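Local structure of coat protein (Sulfolobus turreted icosahedral virus, 2BBD) at residues Ser53-Tyr58 with Ser223-Thr228; Asp229-Glu234 with Ala298-Asp303. The protein probably builds the icosahedral shell of the virus as its major capsid protein, through a double jelly-roll fold shared with certain bacterial and eukaryotic viruses. All coordinates share one frame; numbering follows the deposited sequence.

Contact 1 (Ser53-Tyr58 with Ser223-Thr228)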
ATOM      1  N   SER A  53       5.971  13.526 -14.107  1.00 26.11           N
ATOM      2  CA  SER A  53       6.814  12.384 -13.805  1.00 26.26           C
ATOM      3  C   SER A  53       6.137  11.572 -12.707  1.00 25.39           C
ATOM      4  O   SER A  53       5.035  11.898 -12.268  1.00 24.41           O
ATOM      5  CB  SER A  53       8.167  12.871 -13.290  1.00 28.05           C
ATOM      6  OG  SER A  53       7.983  13.521 -12.042  1.00 30.50           O
ATOM      7  N   ALA A  54       6.809  10.511 -12.274  1.00 23.60           N
ATOM      8  CA  ALA A  54       6.309   9.677 -11.196  1.00 21.88           C
ATOM      9  C   ALA A  54       6.121  10.620 -10.001  1.00 22.02           C
ATOM     10  O   ALA A  54       6.831  11.619  -9.877  1.00 24.54           O
ATOM     11  CB  ALA A  54       7.335   8.603 -10.872  1.00 21.97           C
ATOM     12  N   PRO A  55       5.205  10.298  -9.079  1.00 21.25           N
ATOM     13  CA  PRO A  55       4.318   9.138  -9.012  1.00 20.89           C
ATOM     14  C   PRO A  55       3.082   9.109  -9.923  1.00 20.90           C
ATOM     15  O   PRO A  55       2.176   8.303  -9.703  1.00 21.44           O
ATOM     16  CB  PRO A  55       3.958   9.082  -7.527  1.00 19.66           C
ATOM     17  CG  PRO A  55       3.827  10.520  -7.193  1.00 18.06           C
ATOM     18  CD  PRO A  55       5.029  11.153  -7.891  1.00 19.27           C
ATOM     19  N   PHE A  56       3.019   9.981 -10.926  1.00 21.08           N
ATOM     20  CA  PHE A  56       1.896   9.917 -11.856  1.00 19.65           C
ATOM     21  C   PHE A  56       2.124   8.602 -12.603  1.00 21.29           C
ATOM     22  O   PHE A  56       3.269   8.217 -12.857  1.00 23.11           O
ATOM     23  CB  PHE A  56       1.924  11.100 -12.836  1.00 21.73           C
ATOM     24  CG  PHE A  56       1.030  10.918 -14.044  1.00 23.28           C
ATOM     25  CD1 PHE A  56       1.474  10.201 -15.154  1.00 21.16           C
ATOM     26  CD2 PHE A  56      -0.270  11.420 -14.056  1.00 21.53           C
ATOM     27  CE1 PHE A  56       0.639   9.985 -16.258  1.00 18.97           C
ATOM     28  CE2 PHE A  56      -1.111  11.208 -15.153  1.00 20.59           C
ATOM     29  CZ  PHE A  56      -0.656  10.487 -16.257  1.00 17.74           C
ATOM     30  N   PRO A  57       1.051   7.895 -12.986  1.00 21.32           N
ATOM     31  CA  PRO A  57      -0.378   8.175 -12.810  1.00 20.15           C
ATOM     32  C   PRO A  57      -1.016   7.700 -11.489  1.00 20.78           C
ATOM     33  O   PRO A  57      -2.206   7.939 -11.252  1.00 22.24           O
ATOM     34  CB  PRO A  57      -0.994   7.495 -14.030  1.00 19.52           C
ATOM     35  CG  PRO A  57      -0.173   6.243 -14.135  1.00 18.94           C
ATOM     36  CD  PRO A  57       1.254   6.717 -13.853  1.00 19.01           C
ATOM     37  N   TYR A  58      -0.240   7.046 -10.626  1.00 20.99           N
ATOM     38  CA  TYR A  58      -0.784   6.557  -9.360  1.00 19.89           C
ATOM     39  C   TYR A  58      -1.350   7.651  -8.471  1.00 20.81           C
ATOM     40  O   TYR A  58      -2.291   7.394  -7.714  1.00 21.17           O
ATOM     41  CB  TYR A  58       0.267   5.774  -8.569  1.00 18.23           C
ATOM     42  CG  TYR A  58       0.668   4.476  -9.222  1.00 17.55           C
ATOM     43  CD1 TYR A  58      -0.284   3.502  -9.526  1.00 17.92           C
ATOM     44  CD2 TYR A  58       2.002   4.212  -9.525  1.00 17.03           C
ATOM     45  CE1 TYR A  58       0.087   2.299 -10.111  1.00 19.21           C
ATOM     46  CE2 TYR A  58       2.381   3.011 -10.112  1.00 18.52           C
ATOM     47  CZ  TYR A  58       1.422   2.062 -10.400  1.00 20.13           C
ATOM     48  OH  TYR A  58       1.799   0.874 -10.966  1.00 21.34           O
ATOM     49  N   SER A 223      12.893  17.733  -7.148  1.00 27.22           N
ATOM     50  CA  SER A 223      12.790  16.617  -8.074  1.00 26.74           C
ATOM     51  C   SER A 223      11.702  15.607  -7.729  1.00 26.55           C
ATOM     52  O   SER A 223      11.546  14.609  -8.427  1.00 27.38           O
ATOM     53  CB  SER A 223      14.133  15.900  -8.136  1.00 27.02           C
ATOM     54  OG  SER A 223      14.492  15.469  -6.843  1.00 27.16           O
ATOM     55  N   GLY A 224      10.956  15.859  -6.654  1.00 26.54           N
ATOM     56  CA  GLY A 224       9.901  14.935  -6.264  1.00 24.14           C
ATOM     57  C   GLY A 224      10.435  13.579  -5.830  1.00 24.72           C
ATOM     58  O   GLY A 224      11.410  13.491  -5.074  1.00 25.11           O
ATOM     59  N   ILE A 225       9.806  12.515  -6.320  1.00 23.08           N
ATOM     60  CA  ILE A 225      10.217  11.159  -5.971  1.00 22.50           C
ATOM     61  C   ILE A 225      11.385  10.663  -6.838  1.00 21.88           C
ATOM     62  O   ILE A 225      11.956   9.609  -6.576  1.00 22.10           O
ATOM     63  CB  ILE A 225       9.017  10.182  -6.104  1.00 21.57           C
ATOM     64  CG1 ILE A 225       9.275   8.908  -5.296  1.00 22.66           C
ATOM     65  CG2 ILE A 225       8.792   9.834  -7.575  1.00 21.84           C
ATOM     66  CD1 ILE A 225       8.034   8.034  -5.138  1.00 23.94           C
ATOM     67  N   ASN A 226      11.730  11.417  -7.877  1.00 23.75           N
ATOM     68  CA  ASN A 226      12.839  11.022  -8.747  1.00 25.96           C
ATOM     69  C   ASN A 226      14.115  11.689  -8.262  1.00 25.82           C
ATOM     70  O   ASN A 226      14.595  12.643  -8.864  1.00 28.23           O
ATOM     71  CB  ASN A 226      12.558  11.423 -10.195  1.00 27.14           C
ATOM     72  CG  ASN A 226      11.335  10.735 -10.747  1.00 33.01           C
ATOM     73  OD1 ASN A 226      11.252   9.506 -10.752  1.00 34.04           O
ATOM     74  ND2 ASN A 226      10.369  11.521 -11.201  1.00 35.83           N
ATOM     75  N   ASN A 227      14.649  11.174  -7.161  1.00 27.00           N
ATOM     76  CA  ASN A 227      15.857  11.712  -6.554  1.00 25.47           C
ATOM     77  C   ASN A 227      16.665  10.538  -6.017  1.00 27.19           C
ATOM     78  O   ASN A 227      16.187   9.410  -5.987  1.00 26.99           O
ATOM     79  CB  ASN A 227      15.475  12.630  -5.396  1.00 22.96           C
ATOM     80  CG  ASN A 227      14.874  11.859  -4.220  1.00 25.31           C
ATOM     81  OD1 ASN A 227      15.585  11.169  -3.483  1.00 28.03           O
ATOM     82  ND2 ASN A 227      13.558  11.956  -4.057  1.00 20.39           N
ATOM     83  N   THR A 228      17.889  10.812  -5.582  1.00 28.06           N
ATOM     84  CA  THR A 228      18.744   9.782  -5.027  1.00 29.36           C
ATOM     85  C   THR A 228      19.261  10.277  -3.688  1.00 29.48           C
ATOM     86  O   THR A 228      20.442  10.133  -3.379  1.00 29.76           O
ATOM     87  CB  THR A 228      19.945   9.482  -5.954  1.00 30.40           C
ATOM     88  OG1 THR A 228      20.550  10.712  -6.372  1.00 34.37           O
ATOM     89  CG2 THR A 228      19.497   8.697  -7.178  1.00 31.93           C
TER
HETATM   90  O   HOH W   1      10.283  15.160 -10.925  1.00 44.28           O
HETATM   91  O   HOH W   2       7.799  13.259  -8.041  1.00 22.14           O
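Ile225, carried by a type II' beta turn from Ser223 to Asn226, meets Ala54 and Pro55 where loops from the two halves of this double jelly-roll protein touch near the surface. The branch methyl does the work. CG2 of Ile225 lies 3.8 Å from Ala54 CB and 4.0 Å from Pro55 CD, and it comes within 3.5 Å of the Ala54 carbonyl O. With CG1 anti to the backbone N (chi1 -160°), CG2 sits between N and the carbonyl carbon and is presented to the neighbouring loop, while Ile84 of helix 79-89 also packs against Ile225. The peptide bond before Pro55 is cis, which kinks the loop here. On the more exposed flank, Asn226 ND2 approaches Ser53 OG to 3.2 Å, but the angle is too poor for a hydrogen bond. The polar joining is done by water. One molecule links Ser53 OG to Ser223 O, to which it donates. A second water donates to Ala54 O at 2.6 Å and accepts from Ile225 N at 2.7 Å, so backbone is tied to backbone through a single oxygen beside the methyl contact.

Contact 2 (Asp229-Glu234 with Ala298-Asp303)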
ATOM      1  N   ASP A 229      18.368  10.868  -2.897  1.00 28.94           N
ATOM      2  CA  ASP A 229      18.738  11.406  -1.590  1.00 29.49           C
ATOM      3  C   ASP A 229      18.981  10.360  -0.511  1.00 28.88           C
ATOM      4  O   ASP A 229      19.830  10.552   0.359  1.00 28.74           O
ATOM      5  CB  ASP A 229      17.682  12.393  -1.083  1.00 29.30           C
ATOM      6  CG  ASP A 229      17.633  13.668  -1.903  1.00 31.59           C
ATOM      7  OD1 ASP A 229      18.654  14.017  -2.542  1.00 33.42           O
ATOM      8  OD2 ASP A 229      16.578  14.331  -1.900  1.00 32.49           O
ATOM      9  N   PRO A 230      18.233   9.245  -0.533  1.00 30.18           N
ATOM     10  CA  PRO A 230      18.501   8.271   0.527  1.00 29.67           C
ATOM     11  C   PRO A 230      19.784   7.495   0.268  1.00 29.80           C
ATOM     12  O   PRO A 230      20.022   7.044  -0.846  1.00 30.02           O
ATOM     13  CB  PRO A 230      17.245   7.391   0.518  1.00 29.89           C
ATOM     14  CG  PRO A 230      16.801   7.433  -0.901  1.00 29.95           C
ATOM     15  CD  PRO A 230      17.043   8.870  -1.323  1.00 30.29           C
ATOM     16  N   THR A 231      20.617   7.354   1.295  1.00 29.70           N
ATOM     17  CA  THR A 231      21.875   6.626   1.143  1.00 29.56           C
ATOM     18  C   THR A 231      22.007   5.424   2.073  1.00 29.12           C
ATOM     19  O   THR A 231      22.691   4.452   1.749  1.00 28.33           O
ATOM     20  CB  THR A 231      23.072   7.565   1.374  1.00 28.87           C
ATOM     21  OG1 THR A 231      22.972   8.159   2.675  1.00 30.25           O
ATOM     22  CG2 THR A 231      23.081   8.659   0.330  1.00 28.43           C
ATOM     23  N   GLU A 232      21.334   5.482   3.218  1.00 29.81           N
ATOM     24  CA  GLU A 232      21.408   4.402   4.194  1.00 30.88           C
ATOM     25  C   GLU A 232      20.096   4.228   4.955  1.00 30.19           C
ATOM     26  O   GLU A 232      19.417   5.209   5.265  1.00 27.75           O
ATOM     27  CB  GLU A 232      22.529   4.696   5.196  1.00 34.23           C
ATOM     28  CG  GLU A 232      22.854   3.562   6.159  1.00 41.55           C
ATOM     29  CD  GLU A 232      23.935   2.631   5.624  1.00 48.08           C
ATOM     30  OE1 GLU A 232      24.764   3.087   4.802  1.00 51.66           O
ATOM     31  OE2 GLU A 232      23.972   1.450   6.038  1.00 52.09           O
ATOM     32  N   TYR A 233      19.762   2.974   5.259  1.00 28.76           N
ATOM     33  CA  TYR A 233      18.552   2.631   6.004  1.00 30.33           C
ATOM     34  C   TYR A 233      18.973   1.841   7.234  1.00 30.30           C
ATOM     35  O   TYR A 233      19.844   0.976   7.162  1.00 31.34           O
ATOM     36  CB  TYR A 233      17.602   1.770   5.164  1.00 28.32           C
ATOM     37  CG  TYR A 233      16.437   1.212   5.959  1.00 29.35           C
ATOM     38  CD1 TYR A 233      15.235   1.911   6.060  1.00 29.77           C
ATOM     39  CD2 TYR A 233      16.548  -0.010   6.632  1.00 30.47           C
ATOM     40  CE1 TYR A 233      14.168   1.408   6.807  1.00 29.74           C
ATOM     41  CE2 TYR A 233      15.484  -0.521   7.385  1.00 30.18           C
ATOM     42  CZ  TYR A 233      14.302   0.193   7.465  1.00 30.21           C
ATOM     43  OH  TYR A 233      13.252  -0.303   8.197  1.00 32.32           O
ATOM     44  N   GLU A 234      18.328   2.118   8.357  1.00 29.97           N
ATOM     45  CA  GLU A 234      18.675   1.451   9.597  1.00 30.80           C
ATOM     46  C   GLU A 234      17.445   1.118  10.442  1.00 29.55           C
ATOM     47  O   GLU A 234      16.603   1.986  10.687  1.00 28.67           O
ATOM     48  CB  GLU A 234      19.614   2.366  10.384  1.00 31.47           C
ATOM     49  CG  GLU A 234      20.322   1.742  11.565  1.00 36.60           C
ATOM     50  CD  GLU A 234      21.178   2.762  12.309  1.00 36.51           C
ATOM     51  OE1 GLU A 234      21.736   3.665  11.649  1.00 36.84           O
ATOM     52  OE2 GLU A 234      21.295   2.658  13.546  1.00 37.81           O
ATOM     53  N   ALA A 298      19.458   8.096   6.090  1.00 26.48           N
ATOM     54  CA  ALA A 298      20.524   9.049   5.835  1.00 26.17           C
ATOM     55  C   ALA A 298      20.087   9.661   4.520  1.00 24.33           C
ATOM     56  O   ALA A 298      19.945   8.948   3.524  1.00 28.13           O
ATOM     57  CB  ALA A 298      21.866   8.340   5.670  1.00 26.06           C
ATOM     58  N   LEU A 299      19.865  10.972   4.512  1.00 24.79           N
ATOM     59  CA  LEU A 299      19.410  11.651   3.302  1.00 25.94           C
ATOM     60  C   LEU A 299      20.334  12.761   2.809  1.00 25.83           C
ATOM     61  O   LEU A 299      20.859  13.532   3.602  1.00 27.69           O
ATOM     62  CB  LEU A 299      18.016  12.246   3.536  1.00 24.06           C
ATOM     63  CG  LEU A 299      16.909  11.313   4.024  1.00 23.83           C
ATOM     64  CD1 LEU A 299      15.646  12.124   4.284  1.00 22.03           C
ATOM     65  CD2 LEU A 299      16.651  10.232   2.995  1.00 24.27           C
ATOM     66  N   GLN A 300      20.493  12.844   1.487  1.00 26.72           N
ATOM     67  CA  GLN A 300      21.328  13.863   0.837  1.00 25.39           C
ATOM     68  C   GLN A 300      20.691  15.250   0.921  1.00 26.48           C
ATOM     69  O   GLN A 300      21.370  16.264   0.769  1.00 27.28           O
ATOM     70  CB  GLN A 300      21.516  13.523  -0.637  1.00 24.25           C
ATOM     71  CG  GLN A 300      22.224  12.212  -0.926  1.00 27.22           C
ATOM     72  CD  GLN A 300      23.723  12.333  -0.773  1.00 29.94           C
ATOM     73  OE1 GLN A 300      24.287  12.001   0.276  1.00 33.62           O
ATOM     74  NE2 GLN A 300      24.379  12.831  -1.816  1.00 27.28           N
ATOM     75  N   ASN A 301      19.381  15.289   1.135  1.00 27.53           N
ATOM     76  CA  ASN A 301      18.632  16.547   1.224  1.00 27.43           C
ATOM     77  C   ASN A 301      17.524  16.410   2.272  1.00 28.05           C
ATOM     78  O   ASN A 301      17.120  15.298   2.617  1.00 27.29           O
ATOM     79  CB  ASN A 301      17.987  16.894  -0.134  1.00 29.17           C
ATOM     80  CG  ASN A 301      19.007  17.365  -1.188  1.00 30.72           C
ATOM     81  OD1 ASN A 301      19.683  18.368  -0.997  1.00 33.67           O
ATOM     82  ND2 ASN A 301      19.101  16.640  -2.306  1.00 30.12           N
ATOM     83  N   GLN A 302      17.033  17.534   2.784  1.00 27.72           N
ATOM     84  CA  GLN A 302      15.953  17.473   3.759  1.00 27.41           C
ATOM     85  C   GLN A 302      14.699  17.164   2.954  1.00 26.96           C
ATOM     86  O   GLN A 302      14.279  17.963   2.115  1.00 26.25           O
ATOM     87  CB  GLN A 302      15.790  18.804   4.490  1.00 29.05           C
ATOM     88  CG  GLN A 302      14.690  18.768   5.549  1.00 32.96           C
ATOM     89  CD  GLN A 302      14.668  20.009   6.419  1.00 35.09           C
ATOM     90  OE1 GLN A 302      15.690  20.401   6.983  1.00 36.40           O
ATOM     91  NE2 GLN A 302      13.501  20.630   6.539  1.00 36.55           N
ATOM     92  N   ASP A 303      14.111  15.998   3.198  1.00 24.33           N
ATOM     93  CA  ASP A 303      12.923  15.590   2.460  1.00 25.38           C
ATOM     94  C   ASP A 303      11.802  15.110   3.360  1.00 25.47           C
ATOM     95  O   ASP A 303      11.949  15.010   4.578  1.00 26.04           O
ATOM     96  CB  ASP A 303      13.233  14.432   1.501  1.00 23.12           C
ATOM     97  CG  ASP A 303      14.434  14.691   0.611  1.00 24.07           C
ATOM     98  OD1 ASP A 303      14.587  15.825   0.118  1.00 25.94           O
ATOM     99  OD2 ASP A 303      15.212  13.738   0.393  1.00 24.52           O
TER
HETATM  100  O   HOH W   3      23.057  10.815   3.063  1.00 31.94           O
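Asp229 grips the 298-303 segment at two points: its carbonyl O accepts from Gln300 N at 2.6 Å, and its OD1 accepts from Asn301 ND2 at 2.7 Å. That amide nitrogen arrives from above the carboxylate, 39° out of its plane. The other carboxylate oxygen, OD2, stands 2.7 Å from OD2 of Asp303, the planes of the two acid groups only 19° apart. Two buried acids this close may well mean that one of them is protonated. Asn220 ND2 also hydrogen-bonds to Asp229 OD2, and the residue touches Asp303.

Further along, the strands join through backbone bonds, Thr231 N to Ala298 O at 2.8 Å and Ala298 N to Glu232 O at 3.0 Å. Ala298 thus exchanges bonds with two successive residues, consistent with a classic beta bulge, Thr231 and Glu232 opposite Ala298. OG1 of Thr231 lies between the backbone N and the carbonyl carbon (chi1 57°), and comes to 3.2 Å from Ala298 CB. A water hydrogen-bonded to that hydroxyl donates to Gln300 OE1, whose bent side chain crosses that of Thr231 at about a right angle and touches its CG2. Apolar packing is modest. Leu299 CD2 rests 3.8 Å from Pro230 CB, and Trp250, at the start of helix 250-261, touches the same proline, while Glu232 CB meets Ala298 CB on the other face of the sheet. Pro230 and Leu299 form a non-hydrogen-bonded antiparallel pair. This is the end of the two central antiparallel strands, 230-237 and 293-299, of the four-stranded sheet in the second jelly roll, where 293-299 gives way to the turn leading into strand 303-313.

Contacts 1 and 2 follow each other along the chain: residues 223-228 run straight into 229-234, so one continuous piece of polypeptide serves both. Their centres lie about 16 Å apart, on the same side of the chain's centre. Contact 1 brings the loop before strand 61-68, from the first half, against the loop after strand 210-219; contact 2 pairs strands 230-237 and 293-299 within the second half. The two touch where Thr228 O packs on Gln300 CG at 3.7 Å, and Asn227 OD1 accepts from Asp229 N at the junction. The connection from strand 210-219, in the eight-stranded sheet that runs through both halves, to strand 230-237 of the four-stranded sheet thereby also abuts the first half.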